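Long-range contacts in petrobactin-binding protein YclQ (Bacillus subtilis subsp. subtilis str. 168, PDB 3GFV), which binds iron-free and ferric petrobactin, and its precursor 3,4-dihydroxybenzoic acid, as the solute-binding component of the YclNOPQ ABC transporter for ferric-petrobactin uptake: residues 19-23 with 117-121; 36-42 with 56-61; 223-229 with 254-260; 171-175 with 202-206. All blocks are in the same frame, centred on the assembly; numbering follows the deposited sequence.

Interaction 1. Residues 19-23 with 117-121; sequences VKHQL and PTIYL
His21 and Tyr120 have the nearest CA atoms, at 5.9 Å. Here strands 19-21 and 118-120 cross at 45°. Their axes are 7.1 Å apart, too wide for main-chain pairing, and side chains bridge the space. The His21 ring lies over the backbone of 118-120. Ile119 CA sits above the centre of one ring face, 3.9 Å from the ring centroid, in a CH-pi contact. A first torsion of 64° places CG of His21 between its backbone N and carbonyl carbon and turns the ring this way. Its rotation is helped by a weak hydrogen bond of 3.4 Å from His21 ND1 to Val19 O, which lies in the ring plane. The antiparallel hairpin of strands 16-21 and 27-31 is laid against an outermost strand of the five-stranded parallel sheet, in one half of this periplasmic binding protein fold. Val19 CG1 meets Ile119 CG2 at 3.8 Å, the two side chains crossing at about a right angle. Val30 and Ile142 also touch Ile119. Further along, Leu23 CG packs on Tyr120 CB at 3.7 Å. Gln22 CB comes obliquely to Tyr120 CD2 at 3.5 Å, while the Gln22 amide leads off. A water accepts from Gln22 N and donates to Tyr120 O.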
loop_
_atom_site.group_PDB
_atom_site.type_symbol
_atom_site.label_atom_id
_atom_site.label_comp_id
_atom_site.label_asym_id
_atom_site.label_seq_id
_atom_site.Cartn_x
_atom_site.Cartn_y
_atom_site.Cartn_z
ATOM N N VAL A 19 -22.778 2.280 -1.947
ATOM C CA VAL A 19 -21.372 2.501 -1.636
ATOM C C VAL A 19 -20.839 3.714 -2.402
ATOM O O VAL A 19 -20.620 3.640 -3.600
ATOM C CB VAL A 19 -20.536 1.242 -2.006
ATOM C CG1 VAL A 19 -19.017 1.492 -1.808
ATOM C CG2 VAL A 19 -21.003 0.043 -1.203
ATOM N N LYS A 20 -20.654 4.835 -1.717
ATOM C CA LYS A 20 -19.942 5.955 -2.323
ATOM C C LYS A 20 -18.450 5.620 -2.409
ATOM O O LYS A 20 -17.848 5.133 -1.448
ATOM C CB LYS A 20 -20.168 7.249 -1.526
ATOM C CG LYS A 20 -21.601 7.779 -1.675
ATOM C CD LYS A 20 -21.833 9.099 -0.940
ATOM C CE LYS A 20 -23.186 9.702 -1.350
ATOM N NZ LYS A 20 -23.751 10.594 -0.290
ATOM N N HIS A 21 -17.863 5.871 -3.571
ATOM C CA HIS A 21 -16.432 5.647 -3.745
ATOM C C HIS A 21 -15.892 6.653 -4.745
ATOM O O HIS A 21 -16.659 7.379 -5.371
ATOM C CB HIS A 21 -16.153 4.200 -4.192
ATOM C CG HIS A 21 -16.709 3.861 -5.538
ATOM N ND1 HIS A 21 -18.024 3.488 -5.740
ATOM C CD2 HIS A 21 -16.119 3.817 -6.759
ATOM C CE1 HIS A 21 -18.219 3.242 -7.024
ATOM N NE2 HIS A 21 -17.078 3.445 -7.664
ATOM N N GLN A 22 -14.570 6.692 -4.872
ATOM C CA GLN A 22 -13.890 7.664 -5.727
ATOM C C GLN A 22 -14.437 7.751 -7.137
ATOM O O GLN A 22 -14.471 8.844 -7.716
ATOM C CB GLN A 22 -12.392 7.361 -5.798
ATOM C CG GLN A 22 -11.558 8.373 -5.076
ATOM C CD GLN A 22 -11.765 9.746 -5.655
ATOM O OE1 GLN A 22 -12.090 10.695 -4.939
ATOM N NE2 GLN A 22 -11.612 9.858 -6.970
ATOM N N LEU A 23 -14.833 6.606 -7.695
ATOM C CA LEU A 23 -15.268 6.543 -9.089
ATOM C C LEU A 23 -16.785 6.649 -9.248
ATOM O O LEU A 23 -17.305 6.569 -10.362
ATOM C CB LEU A 23 -14.750 5.267 -9.761
ATOM C CG LEU A 23 -13.218 5.245 -9.893
ATOM C CD1 LEU A 23 -12.790 4.134 -10.839
ATOM C CD2 LEU A 23 -12.658 6.601 -10.358
ATOM N N PRO A 117 -21.208 -5.118 -10.168
ATOM C CA PRO A 117 -20.987 -3.875 -9.428
ATOM C C PRO A 117 -19.521 -3.770 -9.050
ATOM O O PRO A 117 -18.941 -4.732 -8.554
ATOM C CB PRO A 117 -21.883 -4.034 -8.184
ATOM C CG PRO A 117 -23.000 -4.975 -8.665
ATOM C CD PRO A 117 -22.298 -5.937 -9.602
ATOM N N THR A 118 -18.936 -2.605 -9.299
ATOM C CA THR A 118 -17.519 -2.407 -9.092
ATOM C C THR A 118 -17.323 -1.174 -8.248
ATOM O O THR A 118 -17.966 -0.147 -8.474
ATOM C CB THR A 118 -16.806 -2.215 -10.442
ATOM O OG1 THR A 118 -16.998 -3.397 -11.222
ATOM C CG2 THR A 118 -15.305 -1.974 -10.243
ATOM N N ILE A 119 -16.444 -1.286 -7.264
ATOM C CA ILE A 119 -16.116 -0.148 -6.431
ATOM C C ILE A 119 -14.611 0.042 -6.439
ATOM O O ILE A 119 -13.851 -0.918 -6.510
ATOM C CB ILE A 119 -16.646 -0.322 -4.985
ATOM C CG1 ILE A 119 -15.974 -1.531 -4.300
ATOM C CG2 ILE A 119 -18.198 -0.440 -5.008
ATOM C CD1 ILE A 119 -16.348 -1.729 -2.827
ATOM N N TYR A 120 -14.207 1.300 -6.366
ATOM C CA TYR A 120 -12.797 1.679 -6.256
ATOM C C TYR A 120 -12.417 1.925 -4.803
ATOM O O TYR A 120 -13.047 2.761 -4.129
ATOM C CB TYR A 120 -12.600 2.940 -7.079
ATOM C CG TYR A 120 -11.205 3.497 -7.059
ATOM C CD1 TYR A 120 -10.357 3.296 -8.138
ATOM C CD2 TYR A 120 -10.755 4.258 -5.991
ATOM C CE1 TYR A 120 -9.066 3.831 -8.146
ATOM C CE2 TYR A 120 -9.454 4.795 -5.986
ATOM C CZ TYR A 120 -8.626 4.569 -7.075
ATOM O OH TYR A 120 -7.342 5.078 -7.103
ATOM N N LEU A 121 -11.419 1.196 -4.303
ATOM C CA LEU A 121 -10.961 1.389 -2.916
ATOM C C LEU A 121 -9.446 1.654 -2.836
ATOM O O LEU A 121 -8.728 1.000 -2.075
ATOM C CB LEU A 121 -11.266 0.172 -2.042
ATOM C CG LEU A 121 -12.752 -0.166 -1.866
ATOM C CD1 LEU A 121 -12.931 -1.376 -0.938
ATOM C CD2 LEU A 121 -13.550 1.044 -1.347
HETATM O O HOH W 1 -13.056 5.158 -3.001
#

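Interaction 2. Residues 36-42 with 56-61; sequences KVVVFDF and IVAGLP
Val37 pairs with Val57 where the two parallel strands of a beta-alpha-beta unit lie side by side: strand 37-39, helix 42-50, strand 57-60. Three main-chain bonds join them. Val37 N donates to Ile56 O at 2.8 Å, nearly straight at 163°. Val37 O accepts from Ala58 N at 2.6 Å, with the donor tilted from the carbonyl plane. Val39 N donates to Gly59 O at 3.0 Å. Between Val37 and Val38 the register slips by one residue, a beta bulge. The N-H and C=O of Val38 turn to the other neighbouring strand, 98-101, through Leu98 and Ile100. Val39 O is buried and has no hydrogen-bond partner. The next N in the bonding pattern would be that of Pro61, just past the strand, and proline has no N-H. Pro61 CD stands there instead, 3.2 Å from Val39 O. The same CD lies over one face of the Phe40 ring, 4.2 Å from its centroid, offset toward the rim. Asp41, at the N-cap of helix 42-50, bonds Ser102 OG through OD1 and Ser44 OG through OD2. Pro61 O meets the Phe42 ring at its edge and in its plane, 3.3 Å from Phe42 CZ.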
loop_
_atom_site.group_PDB
_atom_site.type_symbol
_atom_site.label_atom_id
_atom_site.label_comp_id
_atom_site.label_asym_id
_atom_site.label_seq_id
_atom_site.Cartn_x
_atom_site.Cartn_y
_atom_site.Cartn_z
ATOM N N LYS A 36 -19.121 -13.787 -3.939
ATOM C CA LYS A 36 -18.155 -14.054 -5.001
ATOM C C LYS A 36 -17.455 -12.758 -5.409
ATOM O O LYS A 36 -17.768 -12.140 -6.441
ATOM C CB LYS A 36 -18.838 -14.691 -6.214
ATOM C CG LYS A 36 -19.545 -16.003 -5.887
ATOM C CD LYS A 36 -19.639 -16.939 -7.092
ATOM C CE LYS A 36 -20.585 -16.418 -8.156
ATOM N NZ LYS A 36 -21.921 -16.066 -7.613
ATOM N N VAL A 37 -16.487 -12.355 -4.603
ATOM C CA VAL A 37 -15.848 -11.069 -4.799
ATOM C C VAL A 37 -14.497 -11.237 -5.509
ATOM O O VAL A 37 -13.669 -12.059 -5.110
ATOM C CB VAL A 37 -15.673 -10.352 -3.431
ATOM C CG1 VAL A 37 -15.100 -8.942 -3.633
ATOM C CG2 VAL A 37 -17.010 -10.275 -2.705
ATOM N N VAL A 38 -14.301 -10.477 -6.591
ATOM C CA VAL A 38 -13.036 -10.462 -7.306
ATOM C C VAL A 38 -12.299 -9.204 -6.868
ATOM O O VAL A 38 -12.859 -8.114 -6.903
ATOM C CB VAL A 38 -13.266 -10.457 -8.851
ATOM C CG1 VAL A 38 -11.956 -10.184 -9.600
ATOM C CG2 VAL A 38 -13.849 -11.774 -9.281
ATOM N N VAL A 39 -11.048 -9.359 -6.437
ATOM C CA VAL A 39 -10.347 -8.262 -5.782
ATOM C C VAL A 39 -9.034 -7.967 -6.501
ATOM O O VAL A 39 -8.148 -8.822 -6.556
ATOM C CB VAL A 39 -10.038 -8.642 -4.318
ATOM C CG1 VAL A 39 -9.321 -7.513 -3.610
ATOM C CG2 VAL A 39 -11.337 -9.023 -3.585
ATOM N N PHE A 40 -8.933 -6.760 -7.057
ATOM C CA PHE A 40 -7.723 -6.303 -7.736
ATOM C C PHE A 40 -6.908 -5.332 -6.896
ATOM O O PHE A 40 -5.925 -4.782 -7.371
ATOM C CB PHE A 40 -8.065 -5.659 -9.085
ATOM C CG PHE A 40 -8.207 -6.655 -10.192
ATOM C CD1 PHE A 40 -9.411 -7.289 -10.416
ATOM C CD2 PHE A 40 -7.113 -6.976 -10.994
ATOM C CE1 PHE A 40 -9.536 -8.236 -11.437
ATOM C CE2 PHE A 40 -7.235 -7.913 -12.005
ATOM C CZ PHE A 40 -8.455 -8.543 -12.218
ATOM N N ASP A 41 -7.314 -5.116 -5.652
ATOM C CA ASP A 41 -6.546 -4.242 -4.776
ATOM C C ASP A 41 -6.071 -5.067 -3.582
ATOM O O ASP A 41 -6.889 -5.546 -2.809
ATOM C CB ASP A 41 -7.406 -3.067 -4.272
ATOM C CG ASP A 41 -6.647 -2.194 -3.299
ATOM O OD1 ASP A 41 -5.627 -1.596 -3.739
ATOM O OD2 ASP A 41 -7.032 -2.142 -2.105
ATOM N N PHE A 42 -4.759 -5.218 -3.416
ATOM C CA PHE A 42 -4.262 -6.118 -2.363
ATOM C C PHE A 42 -4.521 -5.603 -0.948
ATOM O O PHE A 42 -4.690 -6.402 -0.018
ATOM C CB PHE A 42 -2.787 -6.453 -2.559
ATOM C CG PHE A 42 -2.523 -7.363 -3.739
ATOM C CD1 PHE A 42 -3.436 -8.341 -4.098
ATOM C CD2 PHE A 42 -1.348 -7.257 -4.474
ATOM C CE1 PHE A 42 -3.188 -9.184 -5.189
ATOM C CE2 PHE A 42 -1.085 -8.110 -5.547
ATOM C CZ PHE A 42 -2.015 -9.075 -5.901
ATOM N N ILE A 56 -15.171 -15.600 0.768
ATOM C CA ILE A 56 -15.993 -14.931 -0.236
ATOM C C ILE A 56 -15.156 -14.272 -1.342
ATOM O O ILE A 56 -15.678 -13.571 -2.209
ATOM C CB ILE A 56 -17.056 -13.985 0.395
ATOM C CG1 ILE A 56 -16.402 -12.959 1.335
ATOM C CG2 ILE A 56 -18.100 -14.799 1.162
ATOM C CD1 ILE A 56 -15.524 -11.920 0.592
ATOM N N VAL A 57 -13.852 -14.507 -1.303
ATOM C CA VAL A 57 -12.981 -14.037 -2.382
ATOM C C VAL A 57 -13.011 -15.041 -3.523
ATOM O O VAL A 57 -12.534 -16.164 -3.366
ATOM C CB VAL A 57 -11.529 -13.898 -1.919
ATOM C CG1 VAL A 57 -10.656 -13.358 -3.049
ATOM C CG2 VAL A 57 -11.450 -12.980 -0.709
ATOM N N ALA A 58 -13.566 -14.647 -4.666
ATOM C CA ALA A 58 -13.640 -15.561 -5.810
ATOM C C ALA A 58 -12.346 -15.629 -6.613
ATOM O O ALA A 58 -12.035 -16.657 -7.231
ATOM C CB ALA A 58 -14.799 -15.182 -6.724
ATOM N N GLY A 59 -11.601 -14.530 -6.625
ATOM C CA GLY A 59 -10.450 -14.418 -7.511
ATOM C C GLY A 59 -9.652 -13.157 -7.262
ATOM O O GLY A 59 -10.168 -12.166 -6.717
ATOM N N LEU A 60 -8.386 -13.200 -7.672
ATOM C CA LEU A 60 -7.467 -12.087 -7.494
ATOM C C LEU A 60 -6.333 -12.306 -8.501
ATOM O O LEU A 60 -6.131 -13.425 -8.984
ATOM C CB LEU A 60 -6.887 -12.094 -6.076
ATOM C CG LEU A 60 -6.198 -13.398 -5.648
ATOM C CD1 LEU A 60 -4.810 -13.090 -5.094
ATOM C CD2 LEU A 60 -7.065 -14.126 -4.603
ATOM N N PRO A 61 -5.591 -11.239 -8.826
ATOM C CA PRO A 61 -4.476 -11.416 -9.769
ATOM C C PRO A 61 -3.255 -12.012 -9.053
ATOM O O PRO A 61 -2.715 -11.394 -8.147
ATOM C CB PRO A 61 -4.212 -9.987 -10.255
ATOM C CG PRO A 61 -4.695 -9.104 -9.039
ATOM C CD PRO A 61 -5.941 -9.827 -8.613
#

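Interaction 3. Residues 223-229 with 254-260; sequences ISKTNPD and YVKNVNA
Asn227 OD1 takes the backbone N-H of Asn259 at 2.9 Å in an almost straight bond, 178° at the hydrogen. This is the tight end of the contact. The chain leaves helix 220-226 at Asn227, with positive phi, and runs beside the start of helix 259-262. A type I beta turn from Val255 to Val258 leads into that helix. Asn227 CG is anti to its own N, chi1 -169°, which sends the amide across to the new helix. Pro228 O then accepts from Ala260 N at 3.0 Å, in the carbonyl plane. Asn259 ND2 donates to Asp229 OD1 at 2.9 Å. Amide and carboxylate lie side by side, nearly coplanar at 14°. Val258 wedges in with both branches: CG1 rests 3.6 Å from Pro228 CD, and CG2 lies 3.8 Å from Ser224 CA. Deeper in, Ile223 CG2 meets Val255 CG1 at 4.0 Å. Ile223 and Pro228 also touch strand 173-180 of the mixed sheet.

The other end is looser and more exposed. Tyr254 CE2 touches Ser224 CB obliquely at 3.6 Å. A water joins Tyr254 OH to Ser224 OG.

Val258 holds the N-cap position but has no side-chain acceptor, and two early N-H groups of the helix are satisfied from 227-228 instead. Asp229 is gripped at both oxygens, OD2 by Asn173 N, which probably favours its charged form.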
loop_
_atom_site.group_PDB
_atom_site.type_symbol
_atom_site.label_atom_id
_atom_site.label_comp_id
_atom_site.label_asym_id
_atom_site.label_seq_id
_atom_site.Cartn_x
_atom_site.Cartn_y
_atom_site.Cartn_z
ATOM N N ILE A 223 21.306 12.112 -2.675
ATOM C CA ILE A 223 21.269 11.503 -1.341
ATOM C C ILE A 223 22.328 12.154 -0.437
ATOM O O ILE A 223 22.064 12.493 0.715
ATOM C CB ILE A 223 21.471 9.988 -1.430
ATOM C CG1 ILE A 223 20.286 9.355 -2.170
ATOM C CG2 ILE A 223 21.579 9.368 -0.044
ATOM C CD1 ILE A 223 20.496 7.893 -2.480
ATOM N N SER A 224 23.514 12.348 -0.993
ATOM C CA SER A 224 24.623 12.977 -0.288
ATOM C C SER A 224 24.269 14.409 0.094
ATOM O O SER A 224 24.473 14.852 1.236
ATOM C CB SER A 224 25.866 12.944 -1.183
ATOM O OG SER A 224 26.924 13.690 -0.604
ATOM N N LYS A 225 23.736 15.171 -0.847
ATOM C CA LYS A 225 23.446 16.555 -0.488
ATOM C C LYS A 225 22.296 16.685 0.504
ATOM O O LYS A 225 22.241 17.626 1.285
ATOM C CB LYS A 225 23.259 17.448 -1.712
ATOM C CG LYS A 225 21.887 17.536 -2.248
ATOM C CD LYS A 225 21.729 18.829 -3.025
ATOM C CE LYS A 225 20.421 18.857 -3.782
ATOM N NZ LYS A 225 20.255 20.121 -4.561
ATOM N N THR A 226 21.369 15.726 0.473
ATOM C CA THR A 226 20.252 15.725 1.405
ATOM C C THR A 226 20.675 15.266 2.793
ATOM O O THR A 226 20.147 15.762 3.788
ATOM C CB THR A 226 19.143 14.818 0.865
ATOM O OG1 THR A 226 18.727 15.339 -0.403
ATOM C CG2 THR A 226 17.960 14.757 1.838
ATOM N N ASN A 227 21.660 14.364 2.854
ATOM C CA ASN A 227 22.161 13.832 4.130
ATOM C C ASN A 227 21.075 13.416 5.152
ATOM O O ASN A 227 21.038 13.881 6.299
ATOM C CB ASN A 227 23.154 14.824 4.780
ATOM C CG ASN A 227 23.893 14.210 5.963
ATOM O OD1 ASN A 227 24.105 13.004 5.995
ATOM N ND2 ASN A 227 24.293 15.052 6.949
ATOM N N PRO A 228 20.193 12.498 4.757
ATOM C CA PRO A 228 19.126 12.098 5.681
ATOM C C PRO A 228 19.676 11.300 6.863
ATOM O O PRO A 228 20.630 10.532 6.708
ATOM C CB PRO A 228 18.259 11.162 4.820
ATOM C CG PRO A 228 19.296 10.536 3.855
ATOM C CD PRO A 228 20.185 11.728 3.501
ATOM N N ASP A 229 19.075 11.466 8.033
ATOM C CA ASP A 229 19.443 10.671 9.207
ATOM C C ASP A 229 18.948 9.236 9.088
ATOM O O ASP A 229 19.611 8.304 9.541
ATOM C CB ASP A 229 18.828 11.313 10.454
ATOM C CG ASP A 229 19.309 12.732 10.656
ATOM O OD1 ASP A 229 20.540 12.928 10.560
ATOM O OD2 ASP A 229 18.463 13.636 10.856
ATOM N N TYR A 254 30.167 6.483 -2.620
ATOM C CA TYR A 254 29.816 7.896 -2.655
ATOM C C TYR A 254 28.996 8.359 -1.450
ATOM O O TYR A 254 29.156 9.482 -0.990
ATOM C CB TYR A 254 29.044 8.255 -3.915
ATOM C CG TYR A 254 29.087 9.744 -4.133
ATOM C CD1 TYR A 254 30.188 10.336 -4.748
ATOM C CD2 TYR A 254 28.067 10.565 -3.683
ATOM C CE1 TYR A 254 30.258 11.703 -4.926
ATOM C CE2 TYR A 254 28.132 11.942 -3.854
ATOM C CZ TYR A 254 29.220 12.501 -4.483
ATOM O OH TYR A 254 29.283 13.866 -4.659
ATOM N N VAL A 255 28.099 7.505 -0.972
ATOM C CA VAL A 255 27.208 7.875 0.122
ATOM C C VAL A 255 27.627 7.285 1.451
ATOM O O VAL A 255 26.828 7.248 2.384
ATOM C CB VAL A 255 25.751 7.489 -0.169
ATOM C CG1 VAL A 255 25.226 8.298 -1.344
ATOM C CG2 VAL A 255 25.594 5.970 -0.428
ATOM N N LYS A 256 28.876 6.832 1.546
ATOM C CA LYS A 256 29.326 6.151 2.756
ATOM C C LYS A 256 29.258 7.056 3.971
ATOM O O LYS A 256 29.035 6.587 5.088
ATOM C CB LYS A 256 30.753 5.619 2.594
ATOM C CG LYS A 256 31.808 6.696 2.546
ATOM C CD LYS A 256 33.180 6.078 2.260
ATOM C CE LYS A 256 34.217 7.156 1.979
ATOM N NZ LYS A 256 35.489 6.580 1.453
ATOM N N ASN A 257 29.424 8.357 3.760
ATOM C CA ASN A 257 29.354 9.295 4.870
ATOM C C ASN A 257 27.987 9.899 5.176
ATOM O O ASN A 257 27.875 10.713 6.099
ATOM C CB ASN A 257 30.378 10.426 4.695
ATOM C CG ASN A 257 31.781 9.914 4.689
ATOM O OD1 ASN A 257 32.094 8.985 5.428
ATOM N ND2 ASN A 257 32.640 10.493 3.840
ATOM N N VAL A 258 26.948 9.504 4.432
ATOM C CA VAL A 258 25.593 9.964 4.730
ATOM C C VAL A 258 25.204 9.457 6.133
ATOM O O VAL A 258 25.462 8.308 6.468
ATOM C CB VAL A 258 24.576 9.471 3.649
ATOM C CG1 VAL A 258 23.126 9.683 4.101
ATOM C CG2 VAL A 258 24.806 10.186 2.312
ATOM N N ASN A 259 24.591 10.313 6.941
ATOM C CA ASN A 259 24.182 9.918 8.292
ATOM C C ASN A 259 23.514 8.539 8.333
ATOM O O ASN A 259 23.968 7.639 9.047
ATOM C CB ASN A 259 23.281 10.985 8.899
ATOM C CG ASN A 259 24.055 12.223 9.325
ATOM O OD1 ASN A 259 25.277 12.292 9.169
ATOM N ND2 ASN A 259 23.353 13.206 9.847
ATOM N N ALA A 260 22.449 8.366 7.551
ATOM C CA ALA A 260 21.709 7.104 7.573
ATOM C C ALA A 260 22.607 5.896 7.281
ATOM O O ALA A 260 22.431 4.818 7.858
ATOM C CB ALA A 260 20.548 7.140 6.579
HETATM O O HOH W 2 28.246 15.225 -2.682
#

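Interaction 4. Residues 171-175 with 202-206; sequences NKNGL and VAPAD
Gly174 and its neighbours form a short parallel pairing at the start of strand 173-180, a member of the mixed sheet, with the weakly bonded strand 203-204. Gly174 supplies both main-chain bonds. Its N-H donates to Ala203 O at 2.8 Å, and its O accepts from Ala205 N at 2.9 Å. The first bond meets the acceptor almost in line with its C=O, at 177°. The second donor stands above the carbonyl plane of Gly174. The two segments soon part, since their directions differ by 72°. Val202 CG1 presses on the glycine backbone, 3.8 Å from Gly174 CA. The Asn173 amide is folded by a chi1 of 61° beside the methyl of Ala205, with CG 3.5 Å from Ala205 CB. Leu175 CB also approaches that methyl loosely, and Tyr222 covers Leu175 from helix 220-226. Near the exposed start, a water accepts from Ala203 N at 3.0 Å and lies close to Lys172 O. On its other edge strand 173-180 bonds to strand 230-235 through Tyr230 and Phe232. The direct polar bonds between 171-175 and 202-206 are all main chain to main chain, so the polar part of the pairing probably owes little to side-chain chemistry; the side chains add mainly van der Waals packing.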
loop_
_atom_site.group_PDB
_atom_site.type_symbol
_atom_site.label_atom_id
_atom_site.label_comp_id
_atom_site.label_asym_id
_atom_site.label_seq_id
_atom_site.Cartn_x
_atom_site.Cartn_y
_atom_site.Cartn_z
ATOM N N ASN A 171 14.280 13.923 16.783
ATOM C CA ASN A 171 14.865 15.136 16.204
ATOM C C ASN A 171 15.805 14.769 15.078
ATOM O O ASN A 171 16.952 15.241 14.987
ATOM C CB ASN A 171 15.607 15.954 17.252
ATOM C CG ASN A 171 14.663 16.634 18.200
ATOM O OD1 ASN A 171 13.707 17.286 17.770
ATOM N ND2 ASN A 171 14.908 16.478 19.497
ATOM N N LYS A 172 15.320 13.871 14.241
ATOM C CA LYS A 172 16.107 13.412 13.099
ATOM C C LYS A 172 15.167 13.398 11.902
ATOM O O LYS A 172 13.941 13.377 12.074
ATOM C CB LYS A 172 16.597 11.986 13.341
ATOM C CG LYS A 172 17.547 11.842 14.527
ATOM C CD LYS A 172 18.885 12.521 14.236
ATOM C CE LYS A 172 19.814 12.418 15.437
ATOM N NZ LYS A 172 21.136 13.062 15.160
ATOM N N ASN A 173 15.718 13.363 10.687
ATOM C CA ASN A 173 14.851 13.369 9.513
ATOM C C ASN A 173 14.986 12.083 8.701
ATOM O O ASN A 173 15.800 11.214 9.026
ATOM C CB ASN A 173 15.101 14.602 8.638
ATOM C CG ASN A 173 16.524 14.655 8.109
ATOM O OD1 ASN A 173 17.128 13.618 7.841
ATOM N ND2 ASN A 173 17.056 15.867 7.935
ATOM N N GLY A 174 14.159 11.959 7.669
ATOM C CA GLY A 174 14.156 10.749 6.856
ATOM C C GLY A 174 13.960 11.069 5.388
ATOM O O GLY A 174 13.270 12.035 5.019
ATOM N N LEU A 175 14.574 10.244 4.546
ATOM C CA LEU A 175 14.351 10.306 3.107
ATOM C C LEU A 175 13.827 8.947 2.642
ATOM O O LEU A 175 14.353 7.916 3.049
ATOM C CB LEU A 175 15.661 10.635 2.386
ATOM C CG LEU A 175 15.632 10.576 0.854
ATOM C CD1 LEU A 175 14.724 11.678 0.289
ATOM C CD2 LEU A 175 17.077 10.668 0.249
ATOM N N VAL A 202 7.562 11.146 10.481
ATOM C CA VAL A 202 9.004 11.307 10.234
ATOM C C VAL A 202 9.251 12.652 9.561
ATOM O O VAL A 202 8.632 12.980 8.552
ATOM C CB VAL A 202 9.603 10.140 9.371
ATOM C CG1 VAL A 202 11.088 10.403 9.034
ATOM C CG2 VAL A 202 9.428 8.770 10.105
ATOM N N ALA A 203 10.130 13.474 10.133
ATOM C CA ALA A 203 10.423 14.752 9.487
ATOM C C ALA A 203 11.087 14.522 8.113
ATOM O O ALA A 203 12.041 13.756 8.013
ATOM C CB ALA A 203 11.356 15.583 10.373
ATOM N N PRO A 204 10.581 15.182 7.061
ATOM C CA PRO A 204 11.196 14.988 5.745
ATOM C C PRO A 204 12.568 15.635 5.707
ATOM O O PRO A 204 12.723 16.775 6.162
ATOM C CB PRO A 204 10.253 15.731 4.790
ATOM C CG PRO A 204 9.012 16.015 5.570
ATOM C CD PRO A 204 9.412 16.076 7.005
ATOM N N ALA A 205 13.562 14.918 5.197
ATOM C CA ALA A 205 14.874 15.498 4.950
ATOM C C ALA A 205 14.821 16.533 3.819
ATOM O O ALA A 205 15.649 17.446 3.757
ATOM C CB ALA A 205 15.904 14.393 4.626
ATOM N N ASP A 206 13.857 16.377 2.926
ATOM C CA ASP A 206 13.628 17.329 1.850
ATOM C C ASP A 206 12.133 17.538 1.675
ATOM O O ASP A 206 11.458 16.693 1.100
ATOM C CB ASP A 206 14.256 16.807 0.544
ATOM C CG ASP A 206 14.141 17.787 -0.594
ATOM O OD1 ASP A 206 13.445 18.818 -0.446
ATOM O OD2 ASP A 206 14.744 17.517 -1.661
HETATM O O HOH W 3 11.601 12.252 12.450
#

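From the N terminus, interaction 1 closes the first long loop, bringing the hairpin of strands 16-21 and 27-31 to strand 118-120. Interaction 2 falls within that loop and joins adjacent strands 37-39 and 57-60. Both reach the same parallel sheet, and they touch where Leu121 lies near Asp41. The chain then passes to the other side of its centre. There interaction 4 closes a loop between 171-175 and 202-206, and interaction 3 follows in series, joining helix 220-226 to the start of helix 259-262. These two touch, their centres about 12 Å apart, and tie helix 220-226 and its exit to the start of strand 173-180. Interactions 1 and 3 have centres about 42 Å apart and do not touch.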